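Long-range contacts in mannan endo-1,4-beta-mannosidase (Bacillus subtilis, PDB 3CBW), which hydrolyses internal beta-1,4-mannosidic linkages in mannan, galactomannan and glucomannan, as part of glucomannan degradation: residues Glu176-Trp181 / Asp231-Phe236; Pro226-Asp231 / Val246-Tyr251; Lys269-Thr274 / Pro299-Phe304. The protein carries 3 engineered substitutions. All coordinates share one frame; numbering follows the deposited sequence.

Contact 1 of 3, residues Glu176-Trp181 / Asp231-Phe236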
ATOM      1  N   GLU A 176      -1.396   1.898   8.630  1.00  7.30           N
ATOM      2  CA  GLU A 176      -2.274   1.743   9.802  1.00  7.71           C
ATOM      3  C   GLU A 176      -1.638   2.270  11.084  1.00  7.39           C
ATOM      4  O   GLU A 176      -1.804   1.700  12.165  1.00  7.75           O
ATOM      5  CB  GLU A 176      -2.742   0.293   9.965  1.00  7.67           C
ATOM      6  CG  GLU A 176      -3.529  -0.177   8.750  1.00  8.88           C
ATOM      7  CD  GLU A 176      -3.839  -1.665   8.722  1.00  8.31           C
ATOM      8  OE1 GLU A 176      -3.666  -2.367   9.744  1.00  9.87           O
ATOM      9  OE2 GLU A 176      -4.253  -2.146   7.631  1.00  8.22           O
ATOM     10  N   MET A 177      -0.919   3.373  10.944  1.00  7.77           N
ATOM     11  CA  MET A 177      -0.174   3.978  12.033  1.00  7.81           C
ATOM     12  C   MET A 177      -1.063   4.602  13.109  1.00  8.27           C
ATOM     13  O   MET A 177      -0.599   4.828  14.228  1.00  8.60           O
ATOM     14  CB  MET A 177       0.811   5.007  11.474  1.00  8.65           C
ATOM     15  CG  MET A 177       0.208   6.361  11.049  1.00  8.61           C
ATOM     16  SD  MET A 177      -1.115   6.444   9.730  1.00  6.00           S
ATOM     17  CE  MET A 177      -0.194   5.803   8.264  1.00  9.02           C
ATOM     18  N   ASN A 178      -2.318   4.902  12.765  1.00  7.58           N
ATOM     19  CA  ASN A 178      -3.285   5.384  13.751  1.00  7.51           C
ATOM     20  C   ASN A 178      -3.948   4.236  14.503  1.00  8.23           C
ATOM     21  O   ASN A 178      -4.720   4.474  15.434  1.00  9.04           O
ATOM     22  CB  ASN A 178      -4.333   6.308  13.110  1.00  7.54           C
ATOM     23  CG  ASN A 178      -5.117   5.634  12.005  1.00  8.13           C
ATOM     24  OD1 ASN A 178      -4.599   4.764  11.310  1.00  8.18           O
ATOM     25  ND2 ASN A 178      -6.352   6.080  11.792  1.00  9.10           N
ATOM     26  N   GLY A 179      -3.635   3.001  14.099  1.00  8.31           N
ATOM     27  CA  GLY A 179      -4.017   1.826  14.870  1.00  8.98           C
ATOM     28  C   GLY A 179      -3.012   1.576  15.979  1.00  9.59           C
ATOM     29  O   GLY A 179      -1.934   2.181  16.023  1.00 11.75           O
ATOM     30  N   GLU A 180      -3.355   0.639  16.851  1.00  9.47           N
ATOM     31  CA  GLU A 180      -2.584   0.394  18.059  1.00 10.03           C
ATOM     32  C   GLU A 180      -1.941  -0.984  18.051  1.00 10.10           C
ATOM     33  O   GLU A 180      -1.443  -1.442  19.077  1.00 11.40           O
ATOM     34  CB  GLU A 180      -3.454   0.632  19.312  1.00 10.71           C
ATOM     35  CG  GLU A 180      -4.569  -0.398  19.561  1.00 11.47           C
ATOM     36  CD  GLU A 180      -5.848  -0.181  18.750  1.00 11.05           C
ATOM     37  OE1 GLU A 180      -5.961   0.784  17.963  1.00 11.07           O
ATOM     38  OE2 GLU A 180      -6.766  -1.006  18.905  1.00 12.97           O
ATOM     39  N   TRP A 181      -1.929  -1.641  16.894  1.00  9.47           N
ATOM     40  CA  TRP A 181      -1.405  -3.003  16.781  1.00  9.73           C
ATOM     41  C   TRP A 181       0.069  -3.063  16.336  1.00 10.20           C
ATOM     42  O   TRP A 181       0.870  -3.749  16.976  1.00 11.78           O
ATOM     43  CB  TRP A 181      -2.331  -3.884  15.929  1.00 10.01           C
ATOM     44  CG  TRP A 181      -2.861  -3.239  14.686  1.00  9.41           C
ATOM     45  CD1 TRP A 181      -2.313  -3.310  13.432  1.00  9.46           C
ATOM     46  CD2 TRP A 181      -4.047  -2.446  14.562  1.00  9.58           C
ATOM     47  NE1 TRP A 181      -3.079  -2.606  12.538  1.00  9.05           N
ATOM     48  CE2 TRP A 181      -4.152  -2.071  13.202  1.00  9.32           C
ATOM     49  CE3 TRP A 181      -5.042  -2.030  15.461  1.00 10.04           C
ATOM     50  CZ2 TRP A 181      -5.195  -1.289  12.722  1.00  9.65           C
ATOM     51  CZ3 TRP A 181      -6.085  -1.249  14.981  1.00 10.15           C
ATOM     52  CH2 TRP A 181      -6.151  -0.881  13.619  1.00  9.80           C
ATOM     53  N   ASP A 231      -9.198   6.987  14.815  1.00 11.12           N
ATOM     54  CA  ASP A 231      -9.118   8.433  14.666  1.00 11.83           C
ATOM     55  C   ASP A 231      -7.767   8.869  14.100  1.00 11.73           C
ATOM     56  O   ASP A 231      -6.883   8.042  13.856  1.00 11.48           O
ATOM     57  CB  ASP A 231      -9.336   9.109  16.032  1.00 12.45           C
ATOM     58  CG  ASP A 231     -10.702   8.818  16.634  1.00 14.85           C
ATOM     59  OD1 ASP A 231     -11.654   8.510  15.886  1.00 16.46           O
ATOM     60  OD2 ASP A 231     -10.813   8.928  17.876  1.00 17.54           O
ATOM     61  N   PHE A 232      -7.626  10.175  13.881  1.00 12.66           N
ATOM     62  CA  PHE A 232      -6.347  10.815  13.581  1.00 13.26           C
ATOM     63  C   PHE A 232      -5.817  10.481  12.201  1.00 13.14           C
ATOM     64  O   PHE A 232      -4.612  10.326  12.022  1.00 13.96           O
ATOM     65  CB  PHE A 232      -5.282  10.494  14.648  1.00 14.09           C
ATOM     66  CG  PHE A 232      -5.805  10.520  16.058  1.00 14.68           C
ATOM     67  CD1 PHE A 232      -6.416  11.657  16.575  1.00 16.42           C
ATOM     68  CD2 PHE A 232      -5.699   9.392  16.860  1.00 15.14           C
ATOM     69  CE1 PHE A 232      -6.918  11.663  17.880  1.00 17.23           C
ATOM     70  CE2 PHE A 232      -6.189   9.389  18.155  1.00 16.20           C
ATOM     71  CZ  PHE A 232      -6.803  10.520  18.666  1.00 16.12           C
ATOM     72  N   LYS A 233      -6.704  10.399  11.218  1.00 12.60           N
ATOM     73  CA  LYS A 233      -6.283   9.983   9.885  1.00 12.89           C
ATOM     74  C   LYS A 233      -5.276  10.919   9.258  1.00 12.14           C
ATOM     75  O   LYS A 233      -4.430  10.466   8.501  1.00 12.32           O
ATOM     76  CB  LYS A 233      -7.466   9.875   8.930  1.00 13.46           C
ATOM     77  CG  LYS A 233      -8.157   8.547   8.891  1.00 17.29           C
ATOM     78  CD  LYS A 233      -9.404   8.612   9.690  1.00 17.34           C
ATOM     79  CE  LYS A 233     -10.220   7.345   9.593  1.00 16.69           C
ATOM     80  NZ  LYS A 233     -11.210   7.349  10.683  1.00 16.46           N
ATOM     81  N   THR A 234      -5.375  12.218   9.536  1.00 11.80           N
ATOM     82  CA  THR A 234      -4.456  13.188   8.940  1.00 12.70           C
ATOM     83  C   THR A 234      -3.345  13.659   9.858  1.00 12.20           C
ATOM     84  O   THR A 234      -2.396  14.263   9.377  1.00 12.01           O
ATOM     85  CB  THR A 234      -5.186  14.427   8.389  1.00 13.52           C
ATOM     86  OG1 THR A 234      -5.798  15.146   9.463  1.00 15.62           O
ATOM     87  CG2 THR A 234      -6.227  14.029   7.353  1.00 14.67           C
ATOM     88  N   ASP A 235      -3.438  13.387  11.161  1.00 11.70           N
ATOM     89  CA  ASP A 235      -2.440  13.894  12.096  0.50 11.52           C
ATOM     90  C   ASP A 235      -1.060  13.310  11.822  1.00 11.13           C
ATOM     91  O   ASP A 235      -0.054  13.964  12.063  1.00 11.15           O
ATOM     92  CB  ASP A 235      -2.856  13.637  13.551  0.50 11.95           C
ATOM     93  CG  ASP A 235      -4.035  14.497  13.992  0.50 12.87           C
ATOM     94  OD1 ASP A 235      -4.364  15.492  13.317  0.50 14.37           O
ATOM     95  OD2 ASP A 235      -4.633  14.168  15.036  0.50 12.91           O
ATOM     96  N   PHE A 236      -1.019  12.095  11.289  1.00 10.86           N
ATOM     97  CA  PHE A 236       0.236  11.412  11.020  1.00 10.38           C
ATOM     98  C   PHE A 236       0.852  11.748   9.664  1.00 10.00           C
ATOM     99  O   PHE A 236       1.910  11.244   9.333  1.00 10.27           O
ATOM    100  CB  PHE A 236       0.014   9.908  11.116  1.00 10.85           C
ATOM    101  CG  PHE A 236      -0.230   9.413  12.513  1.00 10.12           C
ATOM    102  CD1 PHE A 236       0.840   9.082  13.330  1.00  9.86           C
ATOM    103  CD2 PHE A 236      -1.521   9.241  12.986  1.00 12.07           C
ATOM    104  CE1 PHE A 236       0.629   8.610  14.610  1.00 12.15           C
ATOM    105  CE2 PHE A 236      -1.734   8.774  14.255  1.00 12.54           C
ATOM    106  CZ  PHE A 236      -0.657   8.457  15.068  1.00 12.85           C
TER
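Lys233 NZ is gripped by three acceptors: the carbonyls of Arg230 and Ala228, just before its segment, and Asn259 OD1. The polar link between 176-181 and 231-236 is made by Asn178. Its ND2 gives a fairly straight bond (159° at the hydrogen) to Asp231 O at 2.9 Å; the acceptor lies in the amide plane, but ND2 stands above the plane of the carbonyl. OD1 of the same amide accepts from Asp227 N, so both ends are used and the flip is settled. These are loops following strands 169-172 and 220-224 of the family 26 (beta/alpha)8 barrel, and the first carries Glu176, the probable proton donor. A type I turn, Glu176 to Gly179, sets Met177 facing Phe236. With CG in the crowded position between backbone N and carbonyl carbon (chi1 77°) and bends at chi2 and chi3, Met177 lays CG over the ring face, 3.4 Å from Phe236 CG, a CH-pi contact; SD follows obliquely in a Met-aromatic contact. Tyr200 of helix 194-214 meets the Phe236 ring edge-to-face. Trp181 NE1 reaches the anti lone pair of Glu176 OE1 at 2.9 Å, nearly in the indole plane, with Gly179 CA over one indole face, toward its rim.

Contact 2 of 3, residues Pro226-Asp231 / Val246-Tyr251; sequences PDANRD and VGLDAY
Two backbone bonds clamp Pro226-Asp231 to strand 246-251, and both end on Asp249. Asp249 N donates to Pro226 O at 3.0 Å, lying in the carbonyl plane; Asp249 O takes Ala228 N at 2.9 Å in a nearly straight bond (172°), the donor standing above the plane of that carbonyl. Asp227 between them thus forms a single bridge with Asp249. Farther along, Asn229 ND2 gives its N-H to Tyr251 O at 2.9 Å; the acceptor lies in the amide plane and the donor in the carbonyl plane. In the family 26 barrel, strands 220-224 and 245-252 are parallel neighbours, and 226-231 carries the pairing past the end of the first before a type I turn, Asp227 to Arg230, leads away. Asp227, with CG anti to the backbone N (chi1 -162°), closes an Asx turn by taking Asn229 N on OD2. Water 1 joins the two segments, accepting from Tyr251 N at 2.9 Å and donating to Asp227 OD2 and Asp249 O. The carboxylate of Asp249 is engaged elsewhere, by Arg172 and Thr274, and Tyr251 OH bonds to Glu275, the probable nucleophile. Packing includes Pro226 CD against Gly247 O at 3.1 Å and apolar contacts: Ala228 CB meets Ala250 CB at 4.0 Å and Leu248 CD2 at 4.2 Å, and Leu248 CD2 also approaches Pro226 CG, more loosely.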
ATOM      1  N   PRO A 226      -3.496   5.368   6.590  1.00  7.42           N
ATOM      2  CA  PRO A 226      -4.118   5.149   7.890  1.00  7.74           C
ATOM      3  C   PRO A 226      -5.255   4.126   7.833  1.00  7.74           C
ATOM      4  O   PRO A 226      -5.808   3.832   6.757  1.00  7.96           O
ATOM      5  CB  PRO A 226      -4.697   6.514   8.232  1.00  8.18           C
ATOM      6  CG  PRO A 226      -4.762   7.274   6.940  1.00  9.74           C
ATOM      7  CD  PRO A 226      -3.688   6.740   6.082  1.00  7.64           C
ATOM      8  N   ASP A 227      -5.593   3.593   8.999  1.00  7.54           N
ATOM      9  CA  ASP A 227      -6.746   2.722   9.149  1.00  8.33           C
ATOM     10  C   ASP A 227      -8.038   3.540   9.218  1.00  8.20           C
ATOM     11  O   ASP A 227      -8.118   4.531   9.950  1.00  8.95           O
ATOM     12  CB  ASP A 227      -6.589   1.923  10.435  1.00  8.61           C
ATOM     13  CG  ASP A 227      -7.474   0.725  10.468  1.00 10.28           C
ATOM     14  OD1 ASP A 227      -7.017  -0.327   9.984  1.00 12.42           O
ATOM     15  OD2 ASP A 227      -8.618   0.840  10.959  1.00 13.68           O
ATOM     16  N   ALA A 228      -9.071   3.074   8.514  1.00  8.33           N
ATOM     17  CA  ALA A 228     -10.376   3.742   8.503  1.00  8.77           C
ATOM     18  C   ALA A 228     -11.112   3.681   9.833  1.00  9.42           C
ATOM     19  O   ALA A 228     -11.990   4.499  10.089  1.00  9.98           O
ATOM     20  CB  ALA A 228     -11.255   3.153   7.420  1.00  9.40           C
ATOM     21  N   ASN A 229     -10.773   2.703  10.665  1.00  9.79           N
ATOM     22  CA  ASN A 229     -11.525   2.451  11.882  1.00 10.79           C
ATOM     23  C   ASN A 229     -10.885   3.018  13.138  1.00  9.91           C
ATOM     24  O   ASN A 229     -11.237   2.614  14.241  1.00 10.47           O
ATOM     25  CB  ASN A 229     -11.795   0.942  12.034  1.00 12.44           C
ATOM     26  CG  ASN A 229     -12.653   0.375  10.906  1.00 17.03           C
ATOM     27  OD1 ASN A 229     -13.388   1.105  10.238  1.00 21.10           O
ATOM     28  ND2 ASN A 229     -12.555  -0.932  10.689  1.00 20.75           N
ATOM     29  N   ARG A 230      -9.978   3.972  12.964  1.00  9.21           N
ATOM     30  CA  ARG A 230      -9.376   4.687  14.085  1.00  9.53           C
ATOM     31  C   ARG A 230      -9.306   6.173  13.770  1.00  9.91           C
ATOM     32  O   ARG A 230      -9.352   6.571  12.604  1.00  9.64           O
ATOM     33  CB  ARG A 230      -7.976   4.138  14.381  1.00  9.58           C
ATOM     34  CG  ARG A 230      -7.949   2.686  14.857  1.00  9.85           C
ATOM     35  CD  ARG A 230      -8.579   2.538  16.235  1.00 10.24           C
ATOM     36  NE  ARG A 230      -8.428   1.188  16.782  1.00 10.12           N
ATOM     37  CZ  ARG A 230      -9.267   0.181  16.558  1.00 11.40           C
ATOM     38  NH1 ARG A 230     -10.341   0.338  15.785  1.00 12.77           N
ATOM     39  NH2 ARG A 230      -9.037  -0.995  17.127  1.00 12.47           N
ATOM     40  N   ASP A 231      -9.198   6.987  14.815  1.00 11.12           N
ATOM     41  CA  ASP A 231      -9.118   8.433  14.666  1.00 11.83           C
ATOM     42  C   ASP A 231      -7.767   8.869  14.100  1.00 11.73           C
ATOM     43  O   ASP A 231      -6.883   8.042  13.856  1.00 11.48           O
ATOM     44  CB  ASP A 231      -9.336   9.109  16.032  1.00 12.45           C
ATOM     45  CG  ASP A 231     -10.702   8.818  16.634  1.00 14.85           C
ATOM     46  OD1 ASP A 231     -11.654   8.510  15.886  1.00 16.46           O
ATOM     47  OD2 ASP A 231     -10.813   8.928  17.876  1.00 17.54           O
ATOM     48  N   VAL A 246      -2.665   9.124  -0.947  1.00  7.28           N
ATOM     49  CA  VAL A 246      -3.224   8.897   0.386  1.00  7.58           C
ATOM     50  C   VAL A 246      -4.325   7.853   0.284  1.00  7.15           C
ATOM     51  O   VAL A 246      -4.933   7.674  -0.781  1.00  7.46           O
ATOM     52  CB  VAL A 246      -3.769  10.200   1.029  1.00  7.59           C
ATOM     53  CG1 VAL A 246      -2.632  11.182   1.227  1.00  8.10           C
ATOM     54  CG2 VAL A 246      -4.900  10.840   0.178  1.00  8.42           C
ATOM     55  N   GLY A 247      -4.611   7.158   1.374  1.00  7.17           N
ATOM     56  CA  GLY A 247      -5.670   6.181   1.286  1.00  7.62           C
ATOM     57  C   GLY A 247      -6.053   5.587   2.609  1.00  7.48           C
ATOM     58  O   GLY A 247      -5.443   5.874   3.631  1.00  8.31           O
ATOM     59  N   LEU A 248      -7.069   4.735   2.573  1.00  7.78           N
ATOM     60  CA  LEU A 248      -7.567   4.061   3.762  1.00  7.86           C
ATOM     61  C   LEU A 248      -7.438   2.565   3.655  1.00  7.72           C
ATOM     62  O   LEU A 248      -7.815   1.980   2.637  1.00  7.58           O
ATOM     63  CB  LEU A 248      -9.046   4.392   3.978  1.00  8.44           C
ATOM     64  CG  LEU A 248      -9.339   5.843   4.348  1.00  9.22           C
ATOM     65  CD1 LEU A 248     -10.819   6.138   4.259  1.00 10.98           C
ATOM     66  CD2 LEU A 248      -8.826   6.177   5.752  1.00 10.74           C
ATOM     67  N   ASP A 249      -6.920   1.963   4.721  1.00  7.58           N
ATOM     68  CA  ASP A 249      -7.081   0.538   4.963  1.00  8.06           C
ATOM     69  C   ASP A 249      -8.426   0.359   5.676  1.00  8.58           C
ATOM     70  O   ASP A 249      -8.609   0.839   6.793  1.00  9.26           O
ATOM     71  CB  ASP A 249      -5.949   0.008   5.833  1.00  8.01           C
ATOM     72  CG  ASP A 249      -4.619  -0.113   5.084  1.00  7.85           C
ATOM     73  OD1 ASP A 249      -4.466   0.466   3.990  1.00  8.59           O
ATOM     74  OD2 ASP A 249      -3.721  -0.820   5.600  1.00  8.61           O
ATOM     75  N   ALA A 250      -9.363  -0.311   5.011  1.00  9.03           N
ATOM     76  CA  ALA A 250     -10.770  -0.343   5.432  1.00 10.61           C
ATOM     77  C   ALA A 250     -11.276  -1.776   5.490  1.00 11.01           C
ATOM     78  O   ALA A 250     -11.417  -2.429   4.457  1.00 10.69           O
ATOM     79  CB  ALA A 250     -11.638   0.491   4.470  1.00 11.92           C
ATOM     80  N   TYR A 251     -11.514  -2.252   6.704  1.00 11.26           N
ATOM     81  CA  TYR A 251     -12.153  -3.548   6.909  1.00 11.62           C
ATOM     82  C   TYR A 251     -13.481  -3.271   7.576  1.00 11.85           C
ATOM     83  O   TYR A 251     -13.534  -2.643   8.618  1.00 12.74           O
ATOM     84  CB  TYR A 251     -11.272  -4.484   7.743  1.00 12.61           C
ATOM     85  CG  TYR A 251     -10.058  -4.928   6.965  1.00 13.59           C
ATOM     86  CD1 TYR A 251     -10.071  -6.113   6.223  1.00 14.73           C
ATOM     87  CD2 TYR A 251      -8.914  -4.125   6.909  1.00 13.94           C
ATOM     88  CE1 TYR A 251      -8.960  -6.503   5.468  1.00 15.35           C
ATOM     89  CE2 TYR A 251      -7.796  -4.509   6.155  1.00 13.86           C
ATOM     90  CZ  TYR A 251      -7.832  -5.696   5.442  1.00 13.80           C
ATOM     91  OH  TYR A 251      -6.755  -6.096   4.691  1.00 15.31           O
TER
HETATM   92  O   HOH W   1     -10.482  -0.543   8.808  1.00 21.04           O

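Contact 3 of 3, residues Lys269-Thr274 / Pro299-Phe304; sequences KPFAFT and PKTIYF
Strands 271-274 and 301-304 are parallel neighbours in the wall of the (beta/alpha)8 barrel, the two strands of a beta-alpha-beta unit whose crossover is helix 287-297. Ile302 N donates to Phe271 O at 2.8 Å, and Phe273 N to Tyr303 O at 2.9 Å. A regular parallel pair would use one residue for both bonds; here successive residues take them, as in a bulge, with Ile302 turned from strand geometry (psi -19°). Tyr303 CG occupies the crowded position between N and the carbonyl carbon (chi1 80°), which lays the ring flat over Ala272 of the adjoining strand: Ala272 CB stands 3.5 Å from the centroid of the Tyr303 ring, close to the normal. Water 3 then ties Tyr303 OH, the donor, to Thr274 O. Thr301 OG1, bonded to Tyr298 O, lies at the edge of the Phe271 ring, 3.6 Å from Phe271 CE2. Ile302 CD1 rests on Pro270 CB at 3.8 Å. Phe273 CB and Phe304 CB point to one face of the sheet, 4.1 Å apart, while the Phe304 ring leads away. Around them, Phe290 of helix 287-297 meets Phe273 edge-to-face, Phe271 touches Leu264 of helix 261-265, and strands 245-252 and 41-49 flank the pair.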
ATOM      1  N   LYS A 269      -4.084  15.008  -2.659  1.00 11.25           N
ATOM      2  CA  LYS A 269      -3.341  13.888  -3.227  1.00 10.16           C
ATOM      3  C   LYS A 269      -4.379  12.891  -3.710  1.00  9.25           C
ATOM      4  O   LYS A 269      -5.462  12.805  -3.120  1.00  9.46           O
ATOM      5  CB  LYS A 269      -2.480  13.201  -2.159  1.00 10.17           C
ATOM      6  CG  LYS A 269      -1.416  14.081  -1.515  1.00 10.27           C
ATOM      7  CD  LYS A 269      -0.225  14.312  -2.426  1.00  9.52           C
ATOM      8  CE  LYS A 269       0.837  15.157  -1.740  1.00 10.66           C
ATOM      9  NZ  LYS A 269       2.074  15.209  -2.596  1.00  9.98           N
ATOM     10  N   PRO A 270      -4.067  12.120  -4.767  1.00  8.62           N
ATOM     11  CA  PRO A 270      -4.976  11.058  -5.186  1.00  8.50           C
ATOM     12  C   PRO A 270      -5.257  10.117  -4.016  1.00  7.95           C
ATOM     13  O   PRO A 270      -4.370   9.863  -3.188  1.00  8.47           O
ATOM     14  CB  PRO A 270      -4.206  10.354  -6.315  1.00  8.96           C
ATOM     15  CG  PRO A 270      -3.348  11.425  -6.874  1.00 10.01           C
ATOM     16  CD  PRO A 270      -2.897  12.209  -5.658  1.00  9.09           C
ATOM     17  N   PHE A 271      -6.483   9.595  -3.978  1.00  8.01           N
ATOM     18  CA  PHE A 271      -6.990   8.777  -2.884  1.00  7.99           C
ATOM     19  C   PHE A 271      -7.260   7.344  -3.352  1.00  7.30           C
ATOM     20  O   PHE A 271      -7.783   7.138  -4.445  1.00  7.68           O
ATOM     21  CB  PHE A 271      -8.300   9.393  -2.349  1.00  8.30           C
ATOM     22  CG  PHE A 271      -8.992   8.538  -1.326  1.00  7.44           C
ATOM     23  CD1 PHE A 271      -8.704   8.673   0.025  1.00  8.44           C
ATOM     24  CD2 PHE A 271      -9.899   7.553  -1.718  1.00  9.08           C
ATOM     25  CE1 PHE A 271      -9.319   7.843   0.952  1.00  9.00           C
ATOM     26  CE2 PHE A 271     -10.501   6.718  -0.798  1.00 10.02           C
ATOM     27  CZ  PHE A 271     -10.225   6.866   0.526  1.00  9.48           C
ATOM     28  N   ALA A 272      -6.927   6.372  -2.507  1.00  7.33           N
ATOM     29  CA  ALA A 272      -7.207   4.969  -2.802  1.00  7.36           C
ATOM     30  C   ALA A 272      -7.683   4.224  -1.572  1.00  7.43           C
ATOM     31  O   ALA A 272      -7.432   4.651  -0.441  1.00  7.49           O
ATOM     32  CB  ALA A 272      -5.962   4.296  -3.358  1.00  7.80           C
ATOM     33  N   PHE A 273      -8.409   3.134  -1.794  1.00  6.90           N
ATOM     34  CA  PHE A 273      -8.658   2.158  -0.734  1.00  6.65           C
ATOM     35  C   PHE A 273      -7.515   1.157  -0.734  1.00  7.07           C
ATOM     36  O   PHE A 273      -7.489   0.197  -1.508  1.00  7.98           O
ATOM     37  CB  PHE A 273     -10.023   1.483  -0.907  1.00  7.72           C
ATOM     38  CG  PHE A 273     -11.154   2.348  -0.427  1.00  7.57           C
ATOM     39  CD1 PHE A 273     -11.308   2.590   0.935  1.00  8.97           C
ATOM     40  CD2 PHE A 273     -12.003   2.984  -1.309  1.00  8.18           C
ATOM     41  CE1 PHE A 273     -12.306   3.423   1.409  1.00 10.18           C
ATOM     42  CE2 PHE A 273     -13.025   3.814  -0.833  1.00  9.63           C
ATOM     43  CZ  PHE A 273     -13.158   4.038   0.528  1.00 10.13           C
ATOM     44  N   THR A 274      -6.520   1.463   0.087  1.00  7.16           N
ATOM     45  CA  THR A 274      -5.221   0.822   0.019  1.00  7.50           C
ATOM     46  C   THR A 274      -5.215  -0.603   0.569  1.00  7.69           C
ATOM     47  O   THR A 274      -4.303  -1.364   0.262  1.00  7.81           O
ATOM     48  CB  THR A 274      -4.177   1.715   0.694  1.00  7.69           C
ATOM     49  OG1 THR A 274      -4.701   2.193   1.935  1.00  8.36           O
ATOM     50  CG2 THR A 274      -3.865   2.911  -0.190  1.00  8.97           C
ATOM     51  N   PRO A 299     -16.033   8.971  -4.959  1.00 10.13           N
ATOM     52  CA  PRO A 299     -15.738   8.936  -6.388  1.00 10.79           C
ATOM     53  C   PRO A 299     -14.283   9.220  -6.786  1.00 10.39           C
ATOM     54  O   PRO A 299     -13.866   8.811  -7.873  1.00 11.12           O
ATOM     55  CB  PRO A 299     -16.694   9.991  -6.972  1.00 11.41           C
ATOM     56  CG  PRO A 299     -16.922  10.924  -5.836  1.00 11.65           C
ATOM     57  CD  PRO A 299     -16.994  10.041  -4.634  1.00 10.82           C
ATOM     58  N   LYS A 300     -13.527   9.901  -5.923  1.00  9.59           N
ATOM     59  CA  LYS A 300     -12.114  10.191  -6.218  1.00  9.74           C
ATOM     60  C   LYS A 300     -11.190   8.979  -6.040  1.00  8.95           C
ATOM     61  O   LYS A 300     -10.003   9.058  -6.346  1.00  8.99           O
ATOM     62  CB  LYS A 300     -11.611  11.367  -5.382  1.00 10.73           C
ATOM     63  CG  LYS A 300     -12.249  12.699  -5.740  1.00 13.10           C
ATOM     64  CD  LYS A 300     -11.673  13.792  -4.868  1.00 17.10           C
ATOM     65  CE  LYS A 300     -12.114  15.161  -5.335  1.00 20.01           C
ATOM     66  NZ  LYS A 300     -11.434  16.201  -4.515  1.00 21.58           N
ATOM     67  N   THR A 301     -11.732   7.865  -5.555  1.00  8.11           N
ATOM     68  CA  THR A 301     -10.955   6.630  -5.421  1.00  8.08           C
ATOM     69  C   THR A 301     -10.312   6.237  -6.750  1.00  8.01           C
ATOM     70  O   THR A 301     -10.995   6.111  -7.775  1.00  8.73           O
ATOM     71  CB  THR A 301     -11.858   5.473  -4.971  1.00  7.98           C
ATOM     72  OG1 THR A 301     -12.441   5.795  -3.707  1.00  8.54           O
ATOM     73  CG2 THR A 301     -11.062   4.192  -4.825  1.00  8.24           C
ATOM     74  N   ILE A 302      -8.999   6.034  -6.735  1.00  7.38           N
ATOM     75  CA  ILE A 302      -8.285   5.607  -7.941  1.00  8.22           C
ATOM     76  C   ILE A 302      -7.955   4.115  -7.990  1.00  7.77           C
ATOM     77  O   ILE A 302      -7.662   3.600  -9.057  1.00  7.90           O
ATOM     78  CB  ILE A 302      -7.006   6.442  -8.204  1.00  8.23           C
ATOM     79  CG1 ILE A 302      -5.963   6.258  -7.099  1.00  8.48           C
ATOM     80  CG2 ILE A 302      -7.378   7.919  -8.427  1.00  9.58           C
ATOM     81  CD1 ILE A 302      -4.569   6.723  -7.511  1.00  9.57           C
ATOM     82  N   TYR A 303      -7.979   3.432  -6.845  1.00  7.88           N
ATOM     83  CA  TYR A 303      -7.777   1.990  -6.816  1.00  7.70           C
ATOM     84  C   TYR A 303      -8.286   1.410  -5.521  1.00  7.33           C
ATOM     85  O   TYR A 303      -8.480   2.128  -4.540  1.00  6.96           O
ATOM     86  CB  TYR A 303      -6.312   1.599  -7.063  1.00  7.92           C
ATOM     87  CG  TYR A 303      -5.290   1.677  -5.939  1.00  7.80           C
ATOM     88  CD1 TYR A 303      -5.211   0.681  -4.964  1.00  7.81           C
ATOM     89  CD2 TYR A 303      -4.299   2.650  -5.949  1.00  7.80           C
ATOM     90  CE1 TYR A 303      -4.210   0.708  -3.978  1.00  7.96           C
ATOM     91  CE2 TYR A 303      -3.296   2.678  -4.980  1.00  7.70           C
ATOM     92  CZ  TYR A 303      -3.258   1.705  -4.009  1.00  7.18           C
ATOM     93  OH  TYR A 303      -2.250   1.729  -3.068  1.00  8.36           O
ATOM     94  N   PHE A 304      -8.528   0.101  -5.536  1.00  7.43           N
ATOM     95  CA  PHE A 304      -8.706  -0.660  -4.299  1.00  7.68           C
ATOM     96  C   PHE A 304      -7.778  -1.862  -4.317  1.00  7.64           C
ATOM     97  O   PHE A 304      -7.420  -2.360  -5.393  1.00  8.06           O
ATOM     98  CB  PHE A 304     -10.164  -1.105  -4.105  1.00  8.27           C
ATOM     99  CG  PHE A 304     -10.649  -2.111  -5.119  1.00  8.52           C
ATOM    100  CD1 PHE A 304     -10.418  -3.473  -4.938  1.00  9.50           C
ATOM    101  CD2 PHE A 304     -11.340  -1.693  -6.245  1.00  9.31           C
ATOM    102  CE1 PHE A 304     -10.862  -4.397  -5.876  1.00 10.29           C
ATOM    103  CE2 PHE A 304     -11.791  -2.606  -7.190  1.00 10.24           C
ATOM    104  CZ  PHE A 304     -11.556  -3.959  -7.002  1.00 10.12           C
TER
HETATM  105  O   HOH W   2      -8.113  10.913  -6.131  1.00  9.42           O
HETATM  106  O   HOH W   3      -2.340  -0.411  -1.450  1.00  8.93           O

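Overall arrangement
Contacts 1 and 2 interlock: they share Asp231, their segments alternate along the chain, and their centres lie about 8 Å apart. Where they meet, Glu180 OE1 forms a salt bridge with Arg230 NE at 2.8 Å, and Glu176 OE2 comes within 2.5 Å of Asp249 OD2; so close a carboxylate pair suggests a shared proton, which would suit a residue expected to act as the acid. Contact 3 continues the barrel wall beyond strand 245-252, its centre about 12 Å from that of contact 2; Thr274, preceding the probable nucleophile Glu275 in the chain, reaches Asp249 OD1 with its OG1 at 2.7 Å. Contacts 1 and 3 do not touch; Asp249 connects them across the catalytic end.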